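Local coordinates for protein beta-fructofuranosidase (Arthrobacter, PDB 3WPU) that belongs to the levansucrase/invertase family of enzymes, whose members are built on a five-bladed beta-propeller, at residues A[75-80]-A[448-453]; A[204-209]-A[215-220]; A[274-279]-A[330-335]. All coordinates share one frame; numbering follows the deposited sequence. Where two conformers were deposited one is given.

How the contacts relate
Going from the N terminus, strand 72-81 comes first and carries 75-80, which waits some 370 residues for its partner, the loop 448-453. Contact 1 therefore closes the longest loop, and the other two lie within it. Strands 197-210 and 213-226 come next and pair at once as a hairpin, contact 2, in the same branched sheet as strand 72-81; the centres of contacts 1 and 2 are about 21 Å apart. Contact 2 is complete before contact 3 begins, where a disulfide joins the loop ahead of helix 278-281 to the turn at the end of strand 321-331. Contacts 2 and 3 sit on opposite sides of the chain's centre, their centres about 43 Å apart.

Contact 1. Residues A[75-80]-A[448-453]; sequences WDTWPL and GTLAPT
W75 offers two flat groups here, its indole and its main-chain carbonyl, and L450 meets the second: methyl CD2 of L450 stops 4.0 Å from W75 O. The indole itself leads away from the 448-453 loop, with R110 in a cation-pi contact and F434 meeting it edge-to-face, while NE1 on its rim is hydrogen-bonded to a bound glycerol. F434 also touches L450, so the two segments share a neighbour as well as a direct contact.

The same leucine methyl serves T77, with CD2 of L450 3.7 Å from T77 OG1 and 4.1 Å from T77 CB. It gets there because L450 turns CG away from its own carbonyl carbon (chi1 -62°) and sends the CD2 branch across the threonine side chain. The hydroxyl is well occupied: T77 OG1 donates to W75 O over 2.7 Å, approaching 21° out of the plane of that carbonyl, and it also bonds S98 OG. Leucine thus lies against a hydroxyl whose polar needs are met by others. At the start of the loop a backbone hydrogen bond of G448 with V74 ties it to the strand.

D76 OD2 also bonds the glycerol, probably from the crystallisation liquor, though such molecules often sit in pockets. Mainly through one leucine methyl, the short loop after strand 443-446 meets strand 72-81 inside this family's five-bladed beta-propeller.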
loop_
_atom_site.group_PDB
_atom_site.type_symbol
_atom_site.label_atom_id
_atom_site.label_comp_id
_atom_site.label_asym_id
_atom_site.label_seq_id
_atom_site.Cartn_x
_atom_site.Cartn_y
_atom_site.Cartn_z
ATOM N N TRP A 75 -11.340 3.180 -1.916
ATOM C CA TRP A 75 -10.103 2.820 -2.617
ATOM C C TRP A 75 -9.061 2.326 -1.636
ATOM O O TRP A 75 -9.295 1.247 -1.045
ATOM C CB TRP A 75 -9.620 3.859 -3.647
ATOM C CG TRP A 75 -9.245 5.318 -3.242
ATOM C CD1 TRP A 75 -8.019 5.903 -3.441
ATOM C CD2 TRP A 75 -10.081 6.362 -2.683
ATOM N NE1 TRP A 75 -8.028 7.195 -3.047
ATOM C CE2 TRP A 75 -9.272 7.513 -2.563
ATOM C CE3 TRP A 75 -11.433 6.441 -2.286
ATOM C CZ2 TRP A 75 -9.749 8.714 -2.037
ATOM C CZ3 TRP A 75 -11.907 7.636 -1.764
ATOM C CH2 TRP A 75 -11.072 8.765 -1.655
ATOM N N ASP A 76 -7.952 3.025 -1.452
ATOM C CA ASP A 76 -6.859 2.453 -0.641
ATOM C C ASP A 76 -7.390 1.899 0.685
ATOM O O ASP A 76 -8.075 2.601 1.418
ATOM C CB ASP A 76 -5.793 3.463 -0.267
ATOM C CG ASP A 76 -5.211 4.224 -1.429
ATOM O OD1 ASP A 76 -5.646 4.101 -2.581
ATOM O OD2 ASP A 76 -4.287 4.998 -1.146
ATOM N N THR A 77 -7.046 0.650 0.984
ATOM C CA THR A 77 -7.552 -0.049 2.139
ATOM C C THR A 77 -6.371 -0.685 2.868
ATOM O O THR A 77 -5.400 -1.138 2.237
ATOM C CB THR A 77 -8.594 -1.079 1.719
ATOM O OG1 THR A 77 -9.703 -0.355 1.129
ATOM C CG2 THR A 77 -9.052 -1.937 2.873
ATOM N N TRP A 78 -6.487 -0.737 4.183
ATOM C CA TRP A 78 -5.507 -1.449 5.013
ATOM C C TRP A 78 -6.117 -2.196 6.193
ATOM O O TRP A 78 -7.122 -1.773 6.779
ATOM C CB TRP A 78 -4.393 -0.533 5.499
ATOM C CG TRP A 78 -4.810 0.699 6.264
ATOM C CD1 TRP A 78 -4.834 0.855 7.618
ATOM C CD2 TRP A 78 -5.197 1.953 5.707
ATOM N NE1 TRP A 78 -5.215 2.144 7.943
ATOM C CE2 TRP A 78 -5.467 2.829 6.778
ATOM C CE3 TRP A 78 -5.387 2.413 4.390
ATOM C CZ2 TRP A 78 -5.896 4.152 6.577
ATOM C CZ3 TRP A 78 -5.784 3.717 4.196
ATOM C CH2 TRP A 78 -6.077 4.566 5.289
ATOM N N PRO A 79 -5.470 -3.316 6.575
ATOM C CA PRO A 79 -5.915 -4.104 7.725
ATOM C C PRO A 79 -5.370 -3.538 9.043
ATOM O O PRO A 79 -4.602 -2.598 9.040
ATOM C CB PRO A 79 -5.288 -5.479 7.446
ATOM C CG PRO A 79 -4.008 -5.144 6.775
ATOM C CD PRO A 79 -4.305 -3.929 5.916
ATOM N N LEU A 80 -5.796 -4.125 10.144
ATOM C CA LEU A 80 -5.217 -3.858 11.441
ATOM C C LEU A 80 -4.014 -4.790 11.598
ATOM O O LEU A 80 -4.144 -6.009 11.397
ATOM C CB LEU A 80 -6.263 -4.157 12.494
ATOM C CG LEU A 80 -6.083 -3.668 13.897
ATOM C CD1 LEU A 80 -5.629 -2.207 13.890
ATOM C CD2 LEU A 80 -7.435 -3.845 14.599
ATOM N N GLY A 448 -14.148 1.670 -7.402
ATOM C CA GLY A 448 -14.387 2.258 -6.100
ATOM C C GLY A 448 -14.878 1.191 -5.122
ATOM O O GLY A 448 -15.704 1.454 -4.241
ATOM N N THR A 449 -14.350 -0.019 -5.299
ATOM C CA THR A 449 -14.608 -1.188 -4.446
ATOM C C THR A 449 -13.413 -2.150 -4.658
ATOM O O THR A 449 -12.684 -2.013 -5.641
ATOM C CB THR A 449 -15.947 -1.869 -4.820
ATOM O OG1 THR A 449 -16.232 -2.937 -3.908
ATOM C CG2 THR A 449 -15.923 -2.418 -6.259
ATOM N N LEU A 450 -13.196 -3.090 -3.740
ATOM C CA LEU A 450 -12.018 -3.945 -3.845
ATOM C C LEU A 450 -12.136 -5.029 -4.919
ATOM O O LEU A 450 -13.226 -5.561 -5.203
ATOM C CB LEU A 450 -11.665 -4.555 -2.484
ATOM C CG LEU A 450 -11.315 -3.504 -1.432
ATOM C CD1 LEU A 450 -10.941 -4.241 -0.153
ATOM C CD2 LEU A 450 -10.181 -2.560 -1.805
ATOM N N ALA A 451 -10.993 -5.345 -5.514
ATOM C CA ALA A 451 -10.876 -6.424 -6.486
ATOM C C ALA A 451 -10.911 -7.784 -5.759
ATOM O O ALA A 451 -10.928 -7.810 -4.525
ATOM C CB ALA A 451 -9.572 -6.282 -7.252
ATOM N N PRO A 452 -10.901 -8.915 -6.519
ATOM C CA PRO A 452 -10.646 -10.185 -5.868
ATOM C C PRO A 452 -9.203 -10.193 -5.370
ATOM O O PRO A 452 -8.305 -9.664 -6.025
ATOM C CB PRO A 452 -10.826 -11.219 -6.987
ATOM C CG PRO A 452 -11.628 -10.510 -8.058
ATOM C CD PRO A 452 -11.144 -9.083 -7.965
ATOM N N THR A 453 -8.986 -10.782 -4.219
ATOM C CA THR A 453 -7.649 -10.935 -3.706
ATOM C C THR A 453 -6.941 -12.004 -4.530
ATOM O O THR A 453 -7.555 -13.012 -4.902
ATOM C CB THR A 453 -7.771 -11.311 -2.254
ATOM O OG1 THR A 453 -8.335 -10.191 -1.567
ATOM C CG2 THR A 453 -6.407 -11.676 -1.621
#

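Contact 2. Residues A[204-209]-A[215-220]; sequences VGKVKA and TLTGFN
The F219 ring lies flat on G205: CA of G205 sits 3.6 Å from the ring centroid, only 9° off the ring normal, a CH-pi contact made possible by a residue with no side chain. F219 reaches back over its partner strand by turning CG away from its own carbonyl carbon (chi1 -62°), and CB of L216 closes on the ring's edge in its plane. The main chain pins this end as well, F219 N donating to V204 O, where a water also donates and accepts in turn from N220 N.

From here the segments run antiparallel, as the hairpin of strands 197-210 and 213-226. Strands 159-169, 174-184, 197-210 and 213-226 follow one another antiparallel, consistent with one four-stranded blade of a beta-propeller, the fold of this family.

On the face of V207 and L216, the leucine's CD2 comes within 4.1 Å of CG2 of V207, the two side chains crossing obliquely; V207 continues to I95 and L216 to F97, both on strand 93-102. The other face belongs to K206, K208, T215 and T217. T217 tucks OG1 between its backbone N and carbonyl carbon (chi1 64°), which brings OG1 to 3.5 Å from K206 CB and leaves CG2 4.1 Å from K208 CB. Both lysines touch through CB and lead their ends away, K206 extended and K208 bent. In the main chain, K208 and T215 form a hydrogen-bonded pair, as do K206 and T217, each amide donating to its partner's carbonyl; T215 N reaches K208 O almost straight.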
loop_
_atom_site.group_PDB
_atom_site.type_symbol
_atom_site.label_atom_id
_atom_site.label_comp_id
_atom_site.label_asym_id
_atom_site.label_seq_id
_atom_site.Cartn_x
_atom_site.Cartn_y
_atom_site.Cartn_z
ATOM N N VAL A 204 -5.046 7.987 17.924
ATOM C CA VAL A 204 -5.294 6.785 18.705
ATOM C C VAL A 204 -6.778 6.664 19.022
ATOM O O VAL A 204 -7.439 7.651 19.422
ATOM C CB VAL A 204 -4.462 6.773 19.996
ATOM C CG1 VAL A 204 -4.687 5.476 20.762
ATOM C CG2 VAL A 204 -2.980 6.960 19.664
ATOM N N GLY A 205 -7.273 5.439 18.894
ATOM C CA GLY A 205 -8.655 5.122 19.213
ATOM C C GLY A 205 -8.722 3.701 19.692
ATOM O O GLY A 205 -7.704 3.100 20.035
ATOM N N LYS A 206 -9.924 3.161 19.719
ATOM C CA LYS A 206 -10.138 1.871 20.365
ATOM C C LYS A 206 -11.337 1.182 19.762
ATOM O O LYS A 206 -12.273 1.832 19.306
ATOM C CB LYS A 206 -10.348 2.073 21.872
ATOM C CG LYS A 206 -10.204 0.810 22.690
ATOM C CD LYS A 206 -10.177 1.118 24.183
ATOM C CE LYS A 206 -9.653 -0.066 24.966
ATOM N NZ LYS A 206 -9.262 0.329 26.342
ATOM N N VAL A 207 -11.282 -0.150 19.781
ATOM C CA VAL A 207 -12.355 -0.997 19.301
ATOM C C VAL A 207 -13.366 -1.210 20.421
ATOM O O VAL A 207 -13.010 -1.528 21.557
ATOM C CB VAL A 207 -11.815 -2.373 18.839
ATOM C CG1 VAL A 207 -12.949 -3.324 18.487
ATOM C CG2 VAL A 207 -10.870 -2.192 17.655
ATOM N N LYS A 208 -14.631 -1.045 20.087
ATOM C CA LYS A 208 -15.693 -1.451 20.971
ATOM C C LYS A 208 -16.553 -2.423 20.167
ATOM O O LYS A 208 -17.200 -2.031 19.199
ATOM C CB LYS A 208 -16.461 -0.235 21.485
ATOM C CG LYS A 208 -17.306 -0.527 22.729
ATOM C CD LYS A 208 -18.691 -1.029 22.365
ATOM C CE LYS A 208 -19.442 -1.604 23.568
ATOM N NZ LYS A 208 -19.316 -3.093 23.708
ATOM N N ALA A 209 -16.489 -3.701 20.538
ATOM C CA ALA A 209 -17.137 -4.764 19.777
ATOM C C ALA A 209 -18.186 -5.501 20.609
ATOM O O ALA A 209 -18.034 -5.677 21.814
ATOM C CB ALA A 209 -16.098 -5.739 19.252
ATOM N N THR A 215 -17.852 -0.620 16.858
ATOM C CA THR A 215 -17.805 0.826 16.930
ATOM C C THR A 215 -16.376 1.181 17.279
ATOM O O THR A 215 -15.704 0.451 18.017
ATOM C CB THR A 215 -18.753 1.383 18.019
ATOM O OG1 THR A 215 -20.092 0.966 17.739
ATOM C CG2 THR A 215 -18.706 2.898 18.037
ATOM N N LEU A 216 -15.892 2.276 16.703
ATOM C CA LEU A 216 -14.588 2.798 17.067
ATOM C C LEU A 216 -14.826 3.974 17.996
ATOM O O LEU A 216 -15.741 4.759 17.788
ATOM C CB LEU A 216 -13.768 3.184 15.833
ATOM C CG LEU A 216 -13.414 2.023 14.898
ATOM C CD1 LEU A 216 -12.497 2.520 13.788
ATOM C CD2 LEU A 216 -12.756 0.846 15.594
ATOM N N THR A 217 -14.053 4.033 19.072
ATOM C CA THR A 217 -14.122 5.123 20.011
ATOM C C THR A 217 -12.767 5.848 19.960
ATOM O O THR A 217 -11.794 5.323 19.406
ATOM C CB THR A 217 -14.441 4.628 21.448
ATOM O OG1 THR A 217 -13.380 3.804 21.939
ATOM C CG2 THR A 217 -15.750 3.844 21.477
ATOM N N GLY A 218 -12.729 7.063 20.496
ATOM C CA GLY A 218 -11.515 7.856 20.527
ATOM C C GLY A 218 -11.298 8.567 19.207
ATOM O O GLY A 218 -12.240 9.089 18.635
ATOM N N PHE A 219 -10.061 8.587 18.710
ATOM C CA PHE A 219 -9.737 9.333 17.482
ATOM C C PHE A 219 -10.144 10.805 17.606
ATOM O O PHE A 219 -10.669 11.415 16.696
ATOM C CB PHE A 219 -10.353 8.645 16.259
ATOM C CG PHE A 219 -9.834 7.257 16.031
ATOM C CD1 PHE A 219 -8.487 7.050 15.736
ATOM C CD2 PHE A 219 -10.671 6.150 16.138
ATOM C CE1 PHE A 219 -8.011 5.771 15.513
ATOM C CE2 PHE A 219 -10.203 4.876 15.894
ATOM C CZ PHE A 219 -8.857 4.679 15.628
ATOM N N ASN A 220 -9.873 11.350 18.779
ATOM C CA ASN A 220 -10.234 12.721 19.144
ATOM C C ASN A 220 -9.072 13.696 19.004
ATOM O O ASN A 220 -9.271 14.902 18.935
ATOM C CB ASN A 220 -10.805 12.789 20.583
ATOM C CG ASN A 220 -9.985 12.006 21.596
ATOM O OD1 ASN A 220 -9.081 12.536 22.247
ATOM N ND2 ASN A 220 -10.297 10.726 21.734
HETATM O O HOH W 1 -7.408 10.374 20.112
HETATM O O HOH W 2 -20.051 -1.982 19.454
#

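Contact 3. Residues A[274-279]-A[330-335]; sequences ATCNEA and ANCVTD
N331 and C332 both meet C276, at the turn where strand 321-331 runs out. A330 comes first, and A330 O accepts from V333 N (2.8 Å) and T334 N (3.1 Å), which draws the chain round. N331 points CB at the sulfur, 3.8 Å from C276 SG, while its amide splits its duties: OD1 bonds S267 OG, and ND2 donates to a water that in turn donates to T275 O, so the water bridges the two segments.

C332 takes a positive phi of 60° as the third residue of a type II beta-turn, A330 to V333, and there its SG is joined to C276 SG at 2.0 Å. The C-S-S-C torsion of 99° is a right-handed twist, and each SG stands anti to its own carbonyl carbon. C276 lies just before N277, the N-cap of helix 278-281, so the disulfide fastens the approach to that helix to the turn. C332 O is also held by R30.

V333 turns its side chain to R30 and A33 on helix 30-38. Beyond it, T334 OG1 bonds S355 OG and Q336 N, and D335 pairs through its backbone with T359.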
loop_
_atom_site.group_PDB
_atom_site.type_symbol
_atom_site.label_atom_id
_atom_site.label_comp_id
_atom_site.label_asym_id
_atom_site.label_seq_id
_atom_site.Cartn_x
_atom_site.Cartn_y
_atom_site.Cartn_z
ATOM N N ALA A 274 16.752 19.936 -10.803
ATOM C CA ALA A 274 17.000 18.503 -10.580
ATOM C C ALA A 274 17.738 17.873 -11.759
ATOM O O ALA A 274 17.414 18.138 -12.936
ATOM C CB ALA A 274 15.701 17.758 -10.316
ATOM N N THR A 275 18.740 17.066 -11.437
ATOM C CA THR A 275 19.498 16.347 -12.432
ATOM C C THR A 275 19.663 14.889 -12.036
ATOM O O THR A 275 19.521 14.517 -10.867
ATOM C CB THR A 275 20.894 16.942 -12.596
ATOM O OG1 THR A 275 21.565 16.884 -11.338
ATOM C CG2 THR A 275 20.814 18.378 -13.096
ATOM N N CYS A 276 19.968 14.076 -13.035
ATOM C CA CYS A 276 20.297 12.689 -12.806
ATOM C C CYS A 276 21.788 12.498 -13.041
ATOM O O CYS A 276 22.439 13.335 -13.660
ATOM C CB CYS A 276 19.395 11.790 -13.643
ATOM S SG CYS A 276 17.705 11.840 -12.972
ATOM N N ASN A 277 22.346 11.444 -12.473
ATOM C CA ASN A 277 23.752 11.136 -12.667
ATOM C C ASN A 277 23.924 9.733 -13.239
ATOM O O ASN A 277 22.933 9.057 -13.535
ATOM C CB ASN A 277 24.521 11.327 -11.357
ATOM C CG ASN A 277 24.078 10.383 -10.259
ATOM O OD1 ASN A 277 23.560 9.288 -10.509
ATOM N ND2 ASN A 277 24.280 10.806 -9.021
ATOM N N GLU A 278 25.170 9.298 -13.410
ATOM C CA GLU A 278 25.441 7.987 -14.012
ATOM C C GLU A 278 24.803 6.845 -13.232
ATOM O O GLU A 278 24.350 5.871 -13.826
ATOM C CB GLU A 278 26.954 7.732 -14.129
ATOM C CG GLU A 278 27.579 8.465 -15.298
ATOM C CD GLU A 278 29.066 8.181 -15.451
ATOM O OE1 GLU A 278 29.701 8.860 -16.282
ATOM O OE2 GLU A 278 29.601 7.298 -14.742
ATOM N N ALA A 279 24.782 6.962 -11.909
ATOM C CA ALA A 279 24.236 5.906 -11.061
ATOM C C ALA A 279 22.713 5.776 -11.204
ATOM O O ALA A 279 22.196 4.673 -11.133
ATOM C CB ALA A 279 24.629 6.127 -9.612
ATOM N N ALA A 330 14.069 6.707 -7.438
ATOM C CA ALA A 330 13.724 6.423 -8.808
ATOM C C ALA A 330 13.923 7.666 -9.704
ATOM O O ALA A 330 13.069 8.006 -10.556
ATOM C CB ALA A 330 12.282 5.941 -8.868
ATOM N N ASN A 331 15.045 8.344 -9.497
ATOM C CA ASN A 331 15.362 9.573 -10.231
ATOM C C ASN A 331 15.500 9.291 -11.712
ATOM O O ASN A 331 16.188 8.353 -12.125
ATOM C CB ASN A 331 16.622 10.254 -9.698
ATOM C CG ASN A 331 16.475 10.700 -8.253
ATOM O OD1 ASN A 331 15.386 10.749 -7.703
ATOM N ND2 ASN A 331 17.599 10.984 -7.619
ATOM N N CYS A 332 14.756 10.069 -12.489
ATOM C CA CYS A 332 14.579 9.865 -13.922
ATOM C C CYS A 332 13.954 8.508 -14.300
ATOM O O CYS A 332 14.176 7.998 -15.400
ATOM C CB CYS A 332 15.915 10.100 -14.656
ATOM S SG CYS A 332 16.436 11.831 -14.530
ATOM N N VAL A 333 13.194 7.913 -13.372
ATOM C CA VAL A 333 12.490 6.649 -13.661
ATOM C C VAL A 333 10.996 6.823 -13.434
ATOM O O VAL A 333 10.209 6.635 -14.359
ATOM C CB VAL A 333 13.078 5.494 -12.827
ATOM C CG1 VAL A 333 12.202 4.247 -12.903
ATOM C CG2 VAL A 333 14.469 5.176 -13.353
ATOM N N THR A 334 10.602 7.268 -12.242
ATOM C CA THR A 334 9.185 7.551 -11.970
ATOM C C THR A 334 9.013 8.684 -10.942
ATOM O O THR A 334 9.816 8.837 -9.999
ATOM C CB THR A 334 8.384 6.304 -11.491
ATOM O OG1 THR A 334 7.017 6.676 -11.287
ATOM C CG2 THR A 334 8.929 5.734 -10.164
ATOM N N ASP A 335 7.916 9.406 -11.108
ATOM C CA ASP A 335 7.446 10.440 -10.196
ATOM C C ASP A 335 6.970 9.861 -8.864
ATOM O O ASP A 335 7.056 10.525 -7.824
ATOM C CB ASP A 335 6.250 11.171 -10.868
ATOM C CG ASP A 335 5.736 12.355 -10.066
ATOM O OD1 ASP A 335 6.549 13.150 -9.512
ATOM O OD2 ASP A 335 4.486 12.498 -10.004
HETATM O O HOH W 3 19.863 12.353 -9.184
#